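Local coordinates for glyoxalase family protein (Listeria monocytogenes, PDB 2P7O) that probably catalyses the manganese-dependent hydration of the antibiotic fosfomycin, opening its epoxide ring and so conferring resistance on the bacterium, at residues Ser3-Ile8 with Ala50-Cys55; Asn68-Gln73 with His115-His120; Ser106-Asp111 with Leu124-Lys129; Thr9-Asp14 with Cys55-Asp60. All blocks are in the same frame, centred on the assembly; numbering follows the deposited sequence. Where two conformers were deposited one is given.

Contact 1. Residues Ser3-Ile8 with Ala50-Cys55; sequences SGLSHI and AGLWIC. With MN (manganese (II) ion), chain D.
Strands 4-8 and 52-55 run parallel, their axes 4.8 Å apart at closest approach and diverging by 35°; within these segments the one bridge pairs Ile8 with Ile54. There Ile8 is held from both of its peptide sides: its N donates to Trp53 O (3.0 Å), nearly along the C=O axis, and its O receives Cys55 N at 2.9 Å. Farther back the strands part, and a water bridges the gap, accepting from Trp53 N and donating weakly to Ser6 O. On the face carrying Ile8, the CD1 branch of Leu52 does the touching. It lies 3.8 Å from Ile8 CD1, the two side chains crossing at about a right angle, and presses on Leu5 CD2 at 3.5 Å, tighter than usual for methyl groups. His7 takes the crowded first torsion (chi1 59°), with CG between backbone N and carbonyl carbon. Its ND1 donates in the ring plane to Ser6 OG (2.7 Å), which fixes the ring's rotation and leaves NE2 to bind manganese at 2.2 Å. Together with a water, His69, Glu118 and Glu126 of the second subunit complete that site, an intersubunit metal centre on paired beta-alpha-beta-beta-beta modules, as in the glyoxalase fold.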
# COMPACT_ATOMS: atom_id res chain seq x y z
N SER A 3 1.02 -4.07 15.86
CA SER A 3 0.03 -5.15 15.94
C SER A 3 -0.31 -5.70 14.57
O SER A 3 -0.67 -6.88 14.35
CB SER A 3 -1.25 -4.63 16.61
N GLY A 4 -0.36 -4.78 13.62
CA GLY A 4 -0.80 -5.19 12.28
C GLY A 4 -0.95 -3.94 11.42
O GLY A 4 -0.49 -2.87 11.77
N LEU A 5 -1.54 -4.15 10.26
CA LEU A 5 -1.92 -3.09 9.35
C LEU A 5 -3.11 -2.38 10.01
O LEU A 5 -4.06 -3.01 10.51
CB LEU A 5 -2.30 -3.70 7.99
CG LEU A 5 -2.16 -2.81 6.77
CD1 LEU A 5 -0.72 -2.32 6.63
CD2 LEU A 5 -2.51 -3.55 5.48
N SER A 6 -3.05 -1.07 10.03
CA SER A 6 -4.16 -0.19 10.36
C SER A 6 -5.04 0.05 9.13
O SER A 6 -6.24 -0.26 9.19
CB SER A 6 -3.66 1.21 10.83
OG SER A 6 -4.80 2.02 11.09
N HIS A 7 -4.43 0.58 8.07
CA HIS A 7 -5.26 0.91 6.88
C HIS A 7 -4.29 1.28 5.77
O HIS A 7 -3.11 1.54 6.04
CB HIS A 7 -6.26 2.05 7.15
CG HIS A 7 -5.69 3.36 7.57
ND1 HIS A 7 -5.34 3.55 8.93
CD2 HIS A 7 -5.38 4.52 6.96
CE1 HIS A 7 -4.87 4.78 9.11
NE2 HIS A 7 -4.88 5.39 7.93
N ILE A 8 -4.83 1.41 4.57
CA ILE A 8 -4.09 2.08 3.50
C ILE A 8 -4.97 3.21 2.98
O ILE A 8 -6.19 2.99 2.88
CB ILE A 8 -3.85 1.04 2.41
CG1 ILE A 8 -2.94 -0.10 2.90
CG2 ILE A 8 -3.26 1.67 1.18
CD1 ILE A 8 -2.80 -1.19 1.83
N ALA A 50 -11.44 -7.87 2.14
CA ALA A 50 -10.87 -9.08 2.71
C ALA A 50 -10.05 -8.74 3.96
O ALA A 50 -8.93 -9.18 4.16
CB ALA A 50 -10.02 -9.78 1.68
N GLY A 51 -10.64 -7.83 4.73
CA GLY A 51 -10.05 -7.52 6.06
C GLY A 51 -9.18 -6.27 6.04
O GLY A 51 -8.77 -5.72 7.08
N LEU A 52 -8.80 -5.85 4.85
CA LEU A 52 -8.00 -4.62 4.78
C LEU A 52 -8.98 -3.43 4.79
O LEU A 52 -9.93 -3.38 3.99
CB LEU A 52 -7.17 -4.58 3.49
CG LEU A 52 -6.62 -3.22 3.03
CD1 LEU A 52 -5.50 -2.77 3.94
CD2 LEU A 52 -6.23 -3.29 1.56
N TRP A 53 -8.73 -2.47 5.67
CA TRP A 53 -9.40 -1.19 5.72
C TRP A 53 -8.75 -0.21 4.76
O TRP A 53 -7.60 0.21 4.96
CB TRP A 53 -9.37 -0.62 7.16
CG TRP A 53 -10.20 -1.43 8.13
CD1 TRP A 53 -9.74 -2.55 8.79
CD2 TRP A 53 -11.54 -1.20 8.59
NE1 TRP A 53 -10.74 -3.02 9.62
CE2 TRP A 53 -11.84 -2.22 9.50
CE3 TRP A 53 -12.52 -0.22 8.33
CZ2 TRP A 53 -13.08 -2.34 10.16
CZ3 TRP A 53 -13.75 -0.33 8.96
CH2 TRP A 53 -14.02 -1.38 9.86
N ILE A 54 -9.52 0.14 3.72
CA ILE A 54 -8.96 1.09 2.77
C ILE A 54 -9.74 2.38 2.75
O ILE A 54 -10.98 2.37 2.63
CB ILE A 54 -8.77 0.44 1.39
CG1 ILE A 54 -8.12 1.42 0.39
CG2 ILE A 54 -10.02 -0.20 0.85
CD1 ILE A 54 -7.18 0.77 -0.62
N CYS A 55 -9.00 3.49 2.91
CA CYS A 55 -9.65 4.81 2.78
C CYS A 55 -9.30 5.40 1.44
O CYS A 55 -8.11 5.36 1.00
CB CYS A 55 -9.06 5.72 3.91
SG CYS A 55 -9.48 7.45 3.71
MN MN D . -4.07 7.39 7.63
O HOH W 1 -6.33 -2.53 7.42
O HOH W 2 -4.91 7.92 9.69

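Contact 2. Residues Asn68-Gln73 with His115-His120; sequences NHIAFQ and HLFELH. With MN (manganese (II) ion), chain C.
The imidazole of His69 and the carboxylate of Glu118 are turned 54° apart, one from each strand, and converge on the same manganese. His69 NE2 and Glu118 OE1 each bind it at 2.1 Å; they lie close together because they share the metal, with no hydrogen bond between them. At the edge of the His120 ring, in its plane, sits the metal-bound water, while Tyr108 meets the His69 ring edge-to-face. His69 reaches the metal through the crowded first torsion (chi1 57°), its CB against Leu116 CG at 3.7 Å and its ND1 hydrogen-bonded to Tyr67 O. Glu118 arrives extended, CG anti to the backbone N, and lays its chain over Ala71 CB, which comes 3.5 Å from OE1. The opposite face of the sheet is apolar: Ile70 CD1 runs alongside Phe117 CE2, and Phe72 CB meets Leu119 CD2.

Beneath these groups the parallel backbones are bonded in alternation. The bond from Ile70 N to Leu116 O is weak, but His120 N meets Phe72 O at 2.8 Å, nearly along the C=O axis. Past the weak end, a water links Asn68 O to Leu116 N.

Glu118 OE2 does not bind the metal. It accepts from Ser106 OG, lies 2.6 Å from the coordinated water O, and has a weak bond from His120 ND1, whose ring is also held by NE2 bonding to Thr123 O. The Ser106 bond, together with the bound cation, may favour an ionised carboxylate with OE1 held toward the metal.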
# COMPACT_ATOMS: atom_id res chain seq x y z
N ASN A 68 5.35 0.55 -7.69
CA ASN A 68 4.81 0.37 -6.32
C ASN A 68 3.42 -0.25 -6.48
O ASN A 68 2.62 0.29 -7.25
CB ASN A 68 4.68 1.77 -5.67
CG ASN A 68 6.05 2.37 -5.48
OD1 ASN A 68 6.78 1.99 -4.56
ND2 ASN A 68 6.58 3.20 -6.36
N HIS A 69 3.06 -1.34 -5.80
CA HIS A 69 1.71 -1.86 -6.00
C HIS A 69 1.26 -2.63 -4.76
O HIS A 69 2.06 -3.23 -4.02
CB HIS A 69 1.63 -2.82 -7.18
CG HIS A 69 2.52 -4.03 -7.17
ND1 HIS A 69 3.84 -3.98 -7.59
CD2 HIS A 69 2.30 -5.32 -6.84
CE1 HIS A 69 4.39 -5.21 -7.49
NE2 HIS A 69 3.46 -6.04 -7.03
N ILE A 70 -0.07 -2.70 -4.70
CA ILE A 70 -0.75 -3.51 -3.65
C ILE A 70 -1.26 -4.75 -4.37
O ILE A 70 -1.88 -4.62 -5.42
CB ILE A 70 -1.92 -2.72 -3.06
CG1 ILE A 70 -1.45 -1.40 -2.41
CG2 ILE A 70 -2.69 -3.59 -2.06
CD1 ILE A 70 -2.61 -0.43 -2.15
N ALA A 71 -1.02 -5.90 -3.80
CA ALA A 71 -1.42 -7.17 -4.46
C ALA A 71 -2.42 -7.88 -3.53
O ALA A 71 -2.14 -8.08 -2.33
CB ALA A 71 -0.16 -8.02 -4.64
N PHE A 72 -3.57 -8.30 -4.03
CA PHE A 72 -4.51 -9.12 -3.29
C PHE A 72 -4.45 -10.57 -3.79
O PHE A 72 -4.16 -10.79 -4.95
CB PHE A 72 -5.96 -8.63 -3.52
CG PHE A 72 -6.19 -7.32 -2.75
CD1 PHE A 72 -6.14 -6.10 -3.40
CD2 PHE A 72 -6.54 -7.36 -1.41
CE1 PHE A 72 -6.43 -4.94 -2.68
CE2 PHE A 72 -6.70 -6.21 -0.67
CZ PHE A 72 -6.68 -4.98 -1.32
N GLN A 73 -4.77 -11.47 -2.85
CA GLN A 73 -4.76 -12.89 -3.13
C GLN A 73 -6.06 -13.39 -3.76
O GLN A 73 -7.17 -13.18 -3.24
CB GLN A 73 -4.49 -13.68 -1.82
CG GLN A 73 -3.97 -15.10 -2.12
CD GLN A 73 -3.41 -15.79 -0.88
OE1 GLN A 73 -3.63 -17.00 -0.78
NE2 GLN A 73 -2.76 -15.11 0.09
N HIS A 115 -2.58 4.32 -9.80
CA HIS A 115 -2.12 3.33 -8.83
C HIS A 115 -2.07 1.93 -9.49
O HIS A 115 -3.10 1.43 -10.00
CB HIS A 115 -3.18 3.23 -7.71
CG HIS A 115 -3.41 4.46 -6.91
ND1 HIS A 115 -4.56 5.23 -6.93
CD2 HIS A 115 -2.63 5.01 -5.93
CE1 HIS A 115 -4.42 6.25 -6.08
NE2 HIS A 115 -3.26 6.13 -5.44
N LEU A 116 -0.97 1.21 -9.35
CA LEU A 116 -0.84 -0.18 -9.78
C LEU A 116 -1.37 -1.16 -8.74
O LEU A 116 -1.09 -1.07 -7.54
CB LEU A 116 0.63 -0.43 -10.06
CG LEU A 116 0.92 -1.81 -10.69
CD1 LEU A 116 0.21 -1.97 -12.04
CD2 LEU A 116 2.42 -1.89 -10.88
N PHE A 117 -2.18 -2.10 -9.24
CA PHE A 117 -2.73 -3.15 -8.39
C PHE A 117 -2.41 -4.48 -9.05
O PHE A 117 -2.13 -4.58 -10.25
CB PHE A 117 -4.27 -3.06 -8.37
CG PHE A 117 -4.77 -1.97 -7.43
CD1 PHE A 117 -5.16 -0.73 -7.92
CD2 PHE A 117 -4.85 -2.18 -6.07
CE1 PHE A 117 -5.62 0.29 -7.08
CE2 PHE A 117 -5.31 -1.20 -5.19
CZ PHE A 117 -5.72 0.04 -5.71
N GLU A 118 -2.44 -5.52 -8.24
CA GLU A 118 -2.18 -6.87 -8.71
C GLU A 118 -3.18 -7.80 -8.03
O GLU A 118 -3.43 -7.71 -6.84
CB GLU A 118 -0.73 -7.25 -8.40
CG GLU A 118 -0.32 -8.69 -8.71
CD GLU A 118 1.08 -9.07 -8.28
OE1 GLU A 118 1.73 -8.25 -7.58
OE2 GLU A 118 1.51 -10.20 -8.64
N LEU A 119 -3.74 -8.72 -8.82
CA LEU A 119 -4.38 -9.92 -8.29
C LEU A 119 -3.45 -11.12 -8.50
O LEU A 119 -3.01 -11.41 -9.62
CB LEU A 119 -5.70 -10.07 -9.08
CG LEU A 119 -6.71 -8.97 -8.69
CD1 LEU A 119 -7.96 -9.18 -9.54
CD2 LEU A 119 -7.07 -8.94 -7.22
N HIS A 120 -3.04 -11.71 -7.40
CA HIS A 120 -1.94 -12.67 -7.43
C HIS A 120 -2.53 -14.03 -7.06
O HIS A 120 -3.05 -14.15 -5.95
CB HIS A 120 -0.89 -12.17 -6.42
CG HIS A 120 0.28 -13.10 -6.23
ND1 HIS A 120 1.59 -12.75 -6.54
CD2 HIS A 120 0.39 -14.31 -5.60
CE1 HIS A 120 2.39 -13.75 -6.23
NE2 HIS A 120 1.68 -14.73 -5.68
MN MN C . 3.74 -8.13 -6.80
O HOH W 3 1.03 2.48 -7.86
O HOH W 4 3.93 -10.12 -7.69

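Contact 3. Residues Ser106-Asp111 with Leu124-Lys129; sequences SIYFYD and LEERLK. With MN (manganese (II) ion), chain C.
Arg127 leaves its backbone with CG anti to the carbonyl carbon (chi1 -62°), which aims the chain at strand 106-110. CB comes first, 3.4 Å from Tyr108 OH at the edge of the phenol and near its plane, the two side chains crossing at about a right angle. From CG to NE the chain is extended, and CD passes Ser106 OG at 3.3 Å. NE then turns to the other partner, donating to Glu125 OE2 (2.8 Å) on its anti lone pair; NH2 reaches the same oxygen, so the salt bridge is a side-on grip on one atom. At the tip, NH1 donates to Ser106 OG at 2.7 Å, close to the guanidinium plane, and also to Ala121 O. Ser106 thus ties Arg127 to the second shell of the metal.

Beside this chain, Glu126 is bent at chi2 (39°), bringing OE1 to manganese at 2.1 Å, where Thr9 of the second subunit also hydrogen-bonds to it. OE2 accepts from Leu128 N and, from above the carboxylate plane, from Tyr108 OH (2.9 Å). The metal-bound water accepts from Arg127 N; Tyr108 OH, Glu125 O and Glu118 OE2 are all within hydrogen-bonding distance, but it can donate to at most two at once. Tyr108 OH therefore joins a first-shell carboxylate to the metal-bound water, and the metal and these donors would tend to favour an ionised Glu126.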
# COMPACT_ATOMS: atom_id res chain seq x y z
N SER A 106 -0.53 -13.83 -12.20
CA SER A 106 -0.93 -12.53 -11.70
C SER A 106 -1.54 -11.70 -12.84
O SER A 106 -1.13 -11.80 -14.01
CB SER A 106 0.30 -11.83 -11.07
OG SER A 106 0.59 -12.43 -9.82
N ILE A 107 -2.46 -10.85 -12.38
CA ILE A 107 -2.99 -9.78 -13.19
C ILE A 107 -2.59 -8.41 -12.62
O ILE A 107 -2.80 -8.07 -11.46
CB ILE A 107 -4.52 -9.83 -13.18
CG1 ILE A 107 -5.08 -11.26 -13.28
CG2 ILE A 107 -5.07 -8.92 -14.25
CD1 ILE A 107 -6.59 -11.29 -12.95
N TYR A 108 -1.94 -7.62 -13.47
CA TYR A 108 -1.49 -6.30 -13.08
C TYR A 108 -2.28 -5.27 -13.87
O TYR A 108 -2.38 -5.42 -15.10
CB TYR A 108 -0.02 -6.18 -13.49
CG TYR A 108 0.95 -6.85 -12.55
CD1 TYR A 108 1.42 -8.12 -12.81
CD2 TYR A 108 1.44 -6.18 -11.43
CE1 TYR A 108 2.32 -8.75 -11.97
CE2 TYR A 108 2.37 -6.80 -10.60
CZ TYR A 108 2.82 -8.08 -10.88
OH TYR A 108 3.74 -8.69 -10.03
N PHE A 109 -2.84 -4.30 -13.17
CA PHE A 109 -3.75 -3.35 -13.79
C PHE A 109 -3.81 -2.08 -12.96
O PHE A 109 -3.39 -2.02 -11.79
CB PHE A 109 -5.17 -3.96 -13.95
CG PHE A 109 -5.77 -4.41 -12.62
CD1 PHE A 109 -6.77 -3.72 -11.96
CD2 PHE A 109 -5.31 -5.58 -12.06
CE1 PHE A 109 -7.29 -4.16 -10.75
CE2 PHE A 109 -5.82 -6.08 -10.87
CZ PHE A 109 -6.83 -5.39 -10.24
N TYR A 110 -4.22 -0.96 -13.54
CA TYR A 110 -4.20 0.31 -12.81
C TYR A 110 -5.62 0.70 -12.45
O TYR A 110 -6.53 0.11 -13.03
CB TYR A 110 -3.68 1.47 -13.73
CG TYR A 110 -2.26 1.19 -14.15
CD1 TYR A 110 -2.05 0.31 -15.23
CD2 TYR A 110 -1.18 1.72 -13.45
CE1 TYR A 110 -0.75 0.03 -15.62
CE2 TYR A 110 0.13 1.40 -13.86
CZ TYR A 110 0.31 0.55 -14.91
OH TYR A 110 1.59 0.26 -15.34
N ASP A 111 -5.76 1.67 -11.53
CA ASP A 111 -7.12 2.19 -11.30
C ASP A 111 -7.34 3.39 -12.22
O ASP A 111 -6.76 3.40 -13.32
CB ASP A 111 -7.42 2.55 -9.85
CG ASP A 111 -6.44 3.55 -9.25
OD1 ASP A 111 -6.66 3.93 -8.06
OD2 ASP A 111 -5.53 3.98 -9.96
N LEU A 124 3.74 -17.08 -3.47
CA LEU A 124 4.21 -15.72 -3.27
C LEU A 124 5.58 -15.46 -3.89
O LEU A 124 6.55 -16.07 -3.45
CB LEU A 124 4.26 -15.45 -1.74
CG LEU A 124 4.65 -14.02 -1.34
CD1 LEU A 124 3.57 -13.06 -1.87
CD2 LEU A 124 4.79 -13.80 0.17
N GLU A 125 5.62 -14.44 -4.74
CA GLU A 125 6.85 -13.93 -5.33
C GLU A 125 6.47 -12.61 -6.01
O GLU A 125 5.26 -12.40 -6.24
CB GLU A 125 7.36 -14.96 -6.36
CG GLU A 125 6.26 -15.19 -7.40
CD GLU A 125 6.55 -16.43 -8.26
OE1 GLU A 125 7.68 -16.96 -8.17
OE2 GLU A 125 5.61 -16.89 -8.95
N GLU A 126 7.47 -11.79 -6.37
CA GLU A 126 7.14 -10.58 -7.13
C GLU A 126 7.34 -10.93 -8.60
O GLU A 126 8.40 -11.42 -8.99
CB GLU A 126 8.13 -9.51 -6.66
CG GLU A 126 7.96 -8.16 -7.34
CD GLU A 126 6.47 -7.85 -7.51
OE1 GLU A 126 5.76 -7.85 -6.51
OE2 GLU A 126 5.99 -7.58 -8.66
N ARG A 127 6.34 -10.58 -9.39
CA ARG A 127 6.30 -11.01 -10.78
C ARG A 127 6.52 -9.90 -11.80
O ARG A 127 6.35 -10.10 -13.00
CB ARG A 127 4.97 -11.77 -10.94
CG ARG A 127 4.96 -13.00 -10.02
CD ARG A 127 3.62 -13.76 -10.15
NE ARG A 127 3.56 -15.00 -9.40
CZ ARG A 127 2.41 -15.59 -9.04
NH1 ARG A 127 1.22 -15.06 -9.35
NH2 ARG A 127 2.48 -16.76 -8.39
N LEU A 128 6.93 -8.71 -11.39
CA LEU A 128 7.15 -7.60 -12.32
C LEU A 128 8.11 -7.98 -13.45
O LEU A 128 7.97 -7.46 -14.56
CB LEU A 128 7.74 -6.34 -11.67
CG LEU A 128 8.23 -5.22 -12.60
CD1 LEU A 128 7.09 -4.29 -12.98
CD2 LEU A 128 9.38 -4.37 -12.06
N LYS A 129 9.11 -8.79 -13.11
CA LYS A 129 10.15 -9.05 -14.13
C LYS A 129 9.57 -9.73 -15.36
O LYS A 129 10.15 -9.72 -16.43
CB LYS A 129 11.23 -9.96 -13.54
CG LYS A 129 10.68 -11.29 -13.04
CD LYS A 129 11.79 -12.21 -12.52
CE LYS A 129 11.19 -13.24 -11.58
NZ LYS A 129 11.57 -12.95 -10.17
MN MN C . 3.74 -8.13 -6.80
O HOH W 4 3.93 -10.12 -7.69

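Contact 4. Residues Thr9-Asp14 with Cys55-Asp60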
# COMPACT_ATOMS: atom_id res chain seq x y z
N THR A 9 -4.42 4.36 2.70
CA THR A 9 -5.20 5.49 2.21
C THR A 9 -4.68 5.83 0.81
O THR A 9 -3.48 6.05 0.61
CB THR A 9 -5.03 6.68 3.19
OG1 THR A 9 -5.79 6.34 4.37
CG2 THR A 9 -5.52 7.99 2.58
N LEU A 10 -5.61 5.82 -0.16
CA LEU A 10 -5.27 6.20 -1.52
C LEU A 10 -5.90 7.54 -1.86
O LEU A 10 -7.09 7.69 -1.50
CB LEU A 10 -5.72 5.12 -2.54
CG LEU A 10 -4.93 3.82 -2.27
CD1 LEU A 10 -5.26 2.73 -3.28
CD2 LEU A 10 -3.41 4.00 -2.23
N ILE A 11 -5.17 8.42 -2.55
CA ILE A 11 -5.74 9.73 -2.96
C ILE A 11 -6.16 9.64 -4.44
O ILE A 11 -5.47 9.03 -5.28
CB ILE A 11 -4.71 10.88 -2.85
CG1 ILE A 11 -4.06 10.95 -1.46
CG2 ILE A 11 -5.41 12.19 -3.21
CD1 ILE A 11 -5.08 11.33 -0.39
N VAL A 12 -7.39 10.11 -4.68
CA VAL A 12 -7.97 9.93 -6.00
C VAL A 12 -8.78 11.15 -6.43
O VAL A 12 -9.30 11.90 -5.62
CB VAL A 12 -8.92 8.72 -6.09
CG1 VAL A 12 -8.19 7.43 -5.76
CG2 VAL A 12 -10.16 8.93 -5.22
N LYS A 13 -8.88 11.36 -7.75
CA LYS A 13 -9.57 12.52 -8.27
C LYS A 13 -11.08 12.49 -8.11
O LYS A 13 -11.73 13.52 -7.81
CB LYS A 13 -9.23 12.72 -9.77
CG LYS A 13 -9.86 13.97 -10.34
CD LYS A 13 -8.81 14.81 -10.99
CE LYS A 13 -9.27 16.25 -11.26
NZ LYS A 13 -8.57 17.16 -10.31
N ASP A 14 -11.60 11.30 -8.33
CA ASP A 14 -13.06 11.15 -8.36
C ASP A 14 -13.45 9.93 -7.54
O ASP A 14 -13.25 8.80 -7.97
CB ASP A 14 -13.41 11.00 -9.84
CG ASP A 14 -14.88 10.80 -10.14
OD1 ASP A 14 -15.59 10.18 -9.31
OD2 ASP A 14 -15.34 11.49 -11.08
N CYS A 55 -9.00 3.49 2.91
CA CYS A 55 -9.65 4.81 2.78
C CYS A 55 -9.30 5.40 1.44
O CYS A 55 -8.11 5.36 1.00
CB CYS A 55 -9.06 5.72 3.91
SG CYS A 55 -9.48 7.45 3.71
N ILE A 56 -10.31 5.96 0.76
CA ILE A 56 -9.95 6.78 -0.40
C ILE A 56 -10.41 8.22 -0.16
O ILE A 56 -11.40 8.40 0.53
CB ILE A 56 -10.58 6.33 -1.73
CG1 ILE A 56 -12.10 6.15 -1.60
CG2 ILE A 56 -9.89 5.08 -2.25
CD1 ILE A 56 -12.73 5.68 -2.89
N MET A 57 -9.63 9.18 -0.63
CA MET A 57 -9.72 10.60 -0.29
C MET A 57 -9.52 11.42 -1.57
O MET A 57 -8.63 11.10 -2.35
CB MET A 57 -8.68 10.84 0.80
CG MET A 57 -7.95 12.14 1.02
SD MET A 57 -7.08 12.18 2.65
CE MET A 57 -8.58 12.24 3.67
N GLU A 58 -10.42 12.35 -1.90
CA GLU A 58 -10.33 13.11 -3.15
C GLU A 58 -9.18 14.10 -2.99
O GLU A 58 -9.00 14.71 -1.93
CB GLU A 58 -11.66 13.82 -3.47
CG GLU A 58 -12.75 12.89 -4.03
CD GLU A 58 -13.88 13.56 -4.74
OE1 GLU A 58 -14.15 14.76 -4.44
OE2 GLU A 58 -14.59 12.93 -5.57
N GLY A 59 -8.39 14.24 -4.05
CA GLY A 59 -7.25 15.15 -4.08
C GLY A 59 -6.70 15.27 -5.51
O GLY A 59 -7.11 14.37 -6.29
N ASP A 60 -5.93 16.30 -5.70
CA ASP A 60 -5.22 16.99 -6.74
C ASP A 60 -5.78 16.78 -8.15
O ASP A 60 -6.68 17.51 -8.54
CB ASP A 60 -3.73 16.62 -6.85
CG ASP A 60 -3.46 15.27 -6.20
OD1 ASP A 60 -3.82 15.15 -5.00
OD2 ASP A 60 -2.91 14.40 -6.90
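Ile11, Met57 and Val12 bury the most surface here, on two parallel strands whose axes come within 4.6 Å. Ile11 and Met57 are paired and lie side by side, pointing the same way. The CD1 tip of Ile11 is pushed against Met57 CG at 3.3 Å, closer than carbons usually sit, with SD just beyond. Its other branch, CG2, packs directly on Gly59 CA at 3.6 Å. Val12 points to the opposite face, with CG2 in the crowded position between backbone N and carbonyl carbon and 4.4 Å from Ile56 CB. Its backbone is gripped at both ends: Val12 N donates to Met57 O (2.8 Å), whereas Gly59 N approaches Val12 O from 45° above the carbonyl plane, the last bond of the ladder between these segments. Beyond them Lys13 bends at chi2 and chi4 to bring NZ to Asp60 O at 2.6 Å, on a lone pair in the carbonyl plane. Asp14 is the N-cap of helix 15-26, its OD1 bonded to Lys17 N, and Glu58 OE2 bonds Leu15 N. The strand order 4-12, 52-58, 44-49, 29-30, with the first strand paired parallel to the fourth, is that of a vicinal oxygen chelate module.

In the fold
Contacts 1 and 4 are successive lengths of one strand pair, sharing Cys55, whereas contact 2 is the equivalent parallel pair in the second module. The modules pack through their apolar faces: Leu52 CD2 meets Phe72 CZ at 3.4 Å, and Leu10 CD1 meets Phe117 CZ at 3.7 Å. Contact 3, its centre about 6 Å from that of contact 2, adds Glu126 to the same manganese. Within one chain the halves of the site stand apart, His7 NE2 of contact 1 lying about 22 Å from the manganese of contacts 2 and 3. Dimerisation joins them, since each metal takes its His7 from the other subunit. The side chains of Glu44, the likely proton acceptor, and Cys55 come within about 4 Å at their nearest atoms.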